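Local coordinates for gamma-glutamyltransferase 1 Threonine peptidase. MEROPS family T03 (Pseudomonas nitroreducens, PDB 7D9E) that transfers the gamma-glutamyl group of glutathione or related donors to amino acids and peptides, or to water, through an N-terminal nucleophile, at the interface of chains B and A. Residues are numbered along the deposited sequence; one frame, centred on the assembly and turned at random. Chains: chain A, Gamma-glutamyltransferase 1 Threonine peptidase. MEROPS family T03; chain B, Gamma-glutamyltransferase 1 Threonine peptidase. MEROPS family T03.

Gamma-glutamyltranspeptidase illustrates how two chains derived from one precursor stay together as one enzyme. Contact 1 joins strand 77-84 of chain B to strand 13-19 of chain A within a shared sheet, and its centre lies about 14 Å from the nucleophile A:Thr1. Contact 2 packs B:Ser270 and helices 271-284 and 297-317 of chain B against the start of helix 97-109 and the serine loop of chain A that binds glutamate. The C-alpha centres of contact 1 and contact 2 are about 18 Å apart. The chain A segment 71-78 contributes to both, which may couple the shared sheet to the substrate loop.

Contact 1: the interface of chains B and A. Residues chain B 80-83; chain A 13-15, 76, 78.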
loop_
_atom_site.group_PDB
_atom_site.type_symbol
_atom_site.label_atom_id
_atom_site.label_comp_id
_atom_site.label_asym_id
_atom_site.label_seq_id
_atom_site.Cartn_x
_atom_site.Cartn_y
_atom_site.Cartn_z
ATOM N N MET B 80 2.739 -4.001 7.843
ATOM C CA MET B 80 3.389 -3.071 8.774
ATOM C C MET B 80 4.863 -3.409 8.848
ATOM O O MET B 80 5.229 -4.556 9.120
ATOM C CB MET B 80 2.699 -3.119 10.131
ATOM C CG MET B 80 3.034 -1.987 11.104
ATOM S SD MET B 80 2.543 -2.350 12.792
ATOM C CE MET B 80 0.780 -2.299 12.641
ATOM N N THR B 81 5.709 -2.421 8.581
ATOM C CA THR B 81 7.139 -2.543 8.813
ATOM C C THR B 81 7.466 -1.772 10.077
ATOM O O THR B 81 6.986 -0.654 10.265
ATOM C CB THR B 81 7.913 -1.990 7.615
ATOM O OG1 THR B 81 7.511 -2.736 6.448
ATOM C CG2 THR B 81 9.416 -2.135 7.804
ATOM N N LEU B 82 8.254 -2.383 10.954
ATOM C CA LEU B 82 8.531 -1.809 12.254
ATOM C C LEU B 82 10.025 -1.817 12.532
ATOM O O LEU B 82 10.765 -2.687 12.069
ATOM C CB LEU B 82 7.856 -2.616 13.387
ATOM C CG LEU B 82 6.347 -2.841 13.339
ATOM C CD1 LEU B 82 5.978 -4.086 12.583
ATOM C CD2 LEU B 82 5.787 -2.907 14.762
ATOM N N TYR B 83 10.462 -0.833 13.312
ATOM C CA TYR B 83 11.804 -0.819 13.877
ATOM C C TYR B 83 11.603 -0.521 15.355
ATOM O O TYR B 83 11.264 0.605 15.718
ATOM C CB TYR B 83 12.673 0.225 13.185
ATOM C CG TYR B 83 14.147 -0.014 13.291
ATOM C CD1 TYR B 83 14.744 -1.050 12.589
ATOM C CD2 TYR B 83 14.957 0.826 14.044
ATOM C CE1 TYR B 83 16.101 -1.267 12.669
ATOM C CE2 TYR B 83 16.318 0.622 14.126
ATOM C CZ TYR B 83 16.894 -0.413 13.426
ATOM O OH TYR B 83 18.251 -0.601 13.509
ATOM N N ALA A 13 9.901 3.054 15.225
ATOM C CA ALA A 13 9.211 3.514 14.033
ATOM C C ALA A 13 8.211 2.476 13.561
ATOM O O ALA A 13 8.439 1.272 13.653
ATOM C CB ALA A 13 10.209 3.820 12.905
ATOM N N VAL A 14 7.094 2.967 13.033
ATOM C CA VAL A 14 6.092 2.149 12.358
ATOM C C VAL A 14 5.793 2.777 11.002
ATOM O O VAL A 14 5.519 3.983 10.913
ATOM C CB VAL A 14 4.793 2.017 13.179
ATOM C CG1 VAL A 14 3.693 1.328 12.334
ATOM C CG2 VAL A 14 5.022 1.268 14.471
ATOM N N SER A 15 5.816 1.951 9.952
ATOM C CA SER A 15 5.392 2.339 8.618
ATOM C C SER A 15 4.288 1.372 8.224
ATOM O O SER A 15 4.533 0.173 8.121
ATOM C CB SER A 15 6.591 2.215 7.677
ATOM O OG SER A 15 6.385 2.944 6.489
ATOM N N PRO A 76 5.578 -0.532 2.663
ATOM C CA PRO A 76 5.920 0.303 3.823
ATOM C C PRO A 76 7.388 0.104 4.158
ATOM O O PRO A 76 7.871 -1.024 4.231
ATOM C CB PRO A 76 5.016 -0.225 4.934
ATOM C CG PRO A 76 4.629 -1.639 4.479
ATOM C CD PRO A 76 4.586 -1.571 2.989
ATOM N N ILE A 78 11.271 1.548 5.999
ATOM C CA ILE A 78 12.049 2.254 7.009
ATOM C C ILE A 78 13.511 2.192 6.583
ATOM O O ILE A 78 14.066 1.105 6.394
ATOM C CB ILE A 78 11.889 1.645 8.414
ATOM C CG1 ILE A 78 10.411 1.619 8.812
ATOM C CG2 ILE A 78 12.745 2.423 9.435
ATOM C CD1 ILE A 78 10.187 0.943 10.165
#
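Strand 77-84 of chain B runs antiparallel to strand 13-19 of chain A, extending one sheet of the N-terminal nucleophile hydrolase fold across the two chains, with B:Thr81 opposite A:Ser15 and B:Tyr83 opposite A:Ala13. B:Thr81 N donates to A:Ser15 O at 2.9 Å, and A:Ser15 N returns a bond to B:Thr81 O. Two residues further on, B:Tyr83 N gives its hydrogen to A:Ala13 O, while A:Ala13 N reaches B:Tyr83 O at 2.8 Å. These paired backbone bonds set the register of the strands, and the side chains add contacts on the two faces of the sheet.

On one face, B:Met80 has CG anti to its backbone N (chi1 -166°), which places this methylene 3.6 Å from CG1 of A:Val14. The two side chains meet at an oblique crossing, and the thioether sulfur SD of B:Met80 lies 3.9 Å from A:Val14 CG1.

The other face carries B:Thr81 and the segment around A:Pro76 and A:Ile78. With OG1 anti to its own carbonyl carbon (chi1 -59°), the threonine hydroxyl of B:Thr81 donates through OG1 to the backbone carbonyl A:Pro76 O over 2.8 Å. It approaches from above the carbonyl plane, 54° out of it, instead of along a lone pair. The methyl branch, CG2, points instead to A:Ile78, so one side chain divides its polar and apolar branches between two residues of chain A. The B:Thr81 and A:Ile78 side chains run past one another in opposite senses. The isoleucine tip lies over the chain B backbone: A:Ile78 CD1 is 3.6 Å from B:Thr81 O and touches the B:Tyr83 CB methylene at 4.0 Å.

Contact 2: the interface of chains B and A. Residues chain B 270-271, 274, 311, 314; chain A 71-73, 95, 98.
The backbone carbonyl oxygen A:Ser72 O accepts two hydrogen bonds from B:Ser270, both at 2.8 Å: one from the backbone N and one from the hydroxyl OG. The donors reach it from opposite faces of the carbonyl plane, and the backbone N-H bond is almost straight, 176° at the hydrogen. A:Ser72 and A:Ser73 form the serine pair that binds the glutamyl group in gamma-glutamyltranspeptidases, so this grip holds a substrate loop from the chain B side. B:Ser270 can use both groups because OG sits between its backbone N and carbonyl carbon (chi1 64°).

Behind the serine stands B:Arg314, whose NE donates to B:Ser270 OG from within chain B. This second-shell bond is bent, and the hydroxyl oxygen is tilted out of the guanidinium plane; it probably helps orient the hydroxyl toward A:Ser72. The arginine chain, extended from CG to NE, delivers the guanidinium, and the turn about its last torsion points B:Arg314 NH2 at the A:Ser73 OG hydroxyl, 3.0 Å away, a hydrogen bond by its chemistry. A guanidinium charge here may polarise the A:Ser73 hydroxyl. NH2 further binds an ordered water in the guanidinium plane, which passes the link to A:Leu71 O. A:Leu71 CD2 caps one guanidinium face near its rim, 3.8 Å from B:Arg314 CZ.

A:Phe98, near the start of helix 97-109, carries much of the apolar contact. B:Arg314 crosses it, guanidinium and ring planes 24° apart. The B:Ala274 CB methyl sits over one face of the A:Phe98 ring, 3.7 Å from the centroid and offset toward the CD1-CE1 rim, as a CH-pi contact. A:Ser95 O lies on the opposite face, offset toward the rim, and also meets the edge of the B:Phe311 ring in plane. The two phenylalanines meet tip to tip, B:Phe311 CZ to A:Phe98 CZ at 3.5 Å.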
loop_
_atom_site.group_PDB
_atom_site.type_symbol
_atom_site.label_atom_id
_atom_site.label_comp_id
_atom_site.label_asym_id
_atom_site.label_seq_id
_atom_site.Cartn_x
_atom_site.Cartn_y
_atom_site.Cartn_z
ATOM N N SER B 270 5.519 -7.499 -3.786
ATOM C CA SER B 270 6.525 -7.409 -4.829
ATOM C C SER B 270 7.453 -6.215 -4.626
ATOM O O SER B 270 8.460 -6.122 -5.330
ATOM C CB SER B 270 5.832 -7.282 -6.191
ATOM O OG SER B 270 5.077 -6.071 -6.296
ATOM N N GLY B 271 7.163 -5.350 -3.650
ATOM C CA GLY B 271 7.909 -4.108 -3.530
ATOM C C GLY B 271 9.323 -4.294 -3.020
ATOM O O GLY B 271 10.233 -3.542 -3.405
ATOM N N ALA B 274 11.310 -5.574 -5.963
ATOM C CA ALA B 274 11.393 -4.462 -6.903
ATOM C C ALA B 274 12.389 -3.410 -6.435
ATOM O O ALA B 274 13.235 -2.967 -7.216
ATOM C CB ALA B 274 10.022 -3.838 -7.128
ATOM N N PHE B 311 9.423 -5.133 -13.884
ATOM C CA PHE B 311 8.073 -5.634 -14.083
ATOM C C PHE B 311 8.064 -6.939 -14.863
ATOM O O PHE B 311 7.137 -7.741 -14.697
ATOM C CB PHE B 311 7.192 -4.575 -14.725
ATOM C CG PHE B 311 6.617 -3.619 -13.717
ATOM C CD1 PHE B 311 5.439 -3.930 -13.056
ATOM C CD2 PHE B 311 7.284 -2.443 -13.388
ATOM C CE1 PHE B 311 4.919 -3.071 -12.102
ATOM C CE2 PHE B 311 6.759 -1.573 -12.418
ATOM C CZ PHE B 311 5.579 -1.887 -11.795
ATOM N N ARG B 314 8.521 -9.393 -12.000
ATOM C CA ARG B 314 7.347 -9.383 -11.125
ATOM C C ARG B 314 6.227 -10.248 -11.687
ATOM O O ARG B 314 5.624 -11.054 -10.955
ATOM C CB ARG B 314 6.881 -7.930 -10.956
ATOM C CG ARG B 314 5.659 -7.755 -10.056
ATOM C CD ARG B 314 5.187 -6.282 -10.034
ATOM N NE ARG B 314 4.215 -6.059 -8.968
ATOM C CZ ARG B 314 2.929 -6.427 -9.012
ATOM N NH1 ARG B 314 2.415 -7.034 -10.079
ATOM N NH2 ARG B 314 2.142 -6.206 -7.967
ATOM N N LEU A 71 -0.648 -11.194 -4.538
ATOM C CA LEU A 71 0.532 -10.341 -4.677
ATOM C C LEU A 71 0.155 -8.873 -4.530
ATOM O O LEU A 71 -0.854 -8.419 -5.056
ATOM C CB LEU A 71 1.176 -10.565 -6.046
ATOM C CG LEU A 71 2.537 -9.891 -6.273
ATOM C CD1 LEU A 71 3.598 -10.530 -5.411
ATOM C CD2 LEU A 71 2.932 -9.969 -7.729
ATOM N N SER A 72 0.993 -8.127 -3.827
ATOM C CA SER A 72 0.763 -6.713 -3.571
ATOM C C SER A 72 1.930 -5.904 -4.108
ATOM O O SER A 72 3.004 -6.438 -4.405
ATOM C CB SER A 72 0.630 -6.503 -2.072
ATOM O OG SER A 72 0.352 -5.158 -1.753
ATOM N N SER A 73 1.689 -4.602 -4.231
ATOM C CA SER A 73 2.760 -3.642 -4.452
ATOM C C SER A 73 3.035 -2.796 -3.225
ATOM O O SER A 73 3.925 -1.943 -3.268
ATOM C CB SER A 73 2.415 -2.727 -5.627
ATOM O OG SER A 73 2.215 -3.474 -6.832
ATOM N N SER A 95 0.177 -0.297 -8.513
ATOM C CA SER A 95 1.453 -0.716 -9.065
ATOM C C SER A 95 2.471 0.420 -9.148
ATOM O O SER A 95 3.631 0.160 -9.500
ATOM C CB SER A 95 1.265 -1.314 -10.459
ATOM O OG SER A 95 0.693 -0.359 -11.343
ATOM N N PHE A 98 5.924 1.200 -5.437
ATOM C CA PHE A 98 7.361 1.044 -5.238
ATOM C C PHE A 98 8.150 1.915 -6.201
ATOM O O PHE A 98 9.264 2.332 -5.864
ATOM C CB PHE A 98 7.771 -0.422 -5.233
ATOM C CG PHE A 98 7.299 -1.221 -6.402
ATOM C CD1 PHE A 98 7.957 -1.142 -7.613
ATOM C CD2 PHE A 98 6.224 -2.093 -6.260
ATOM C CE1 PHE A 98 7.531 -1.896 -8.695
ATOM C CE2 PHE A 98 5.802 -2.878 -7.334
ATOM C CZ PHE A 98 6.467 -2.770 -8.551
HETATM O O HOH W 1 -0.572 -7.320 -7.705
#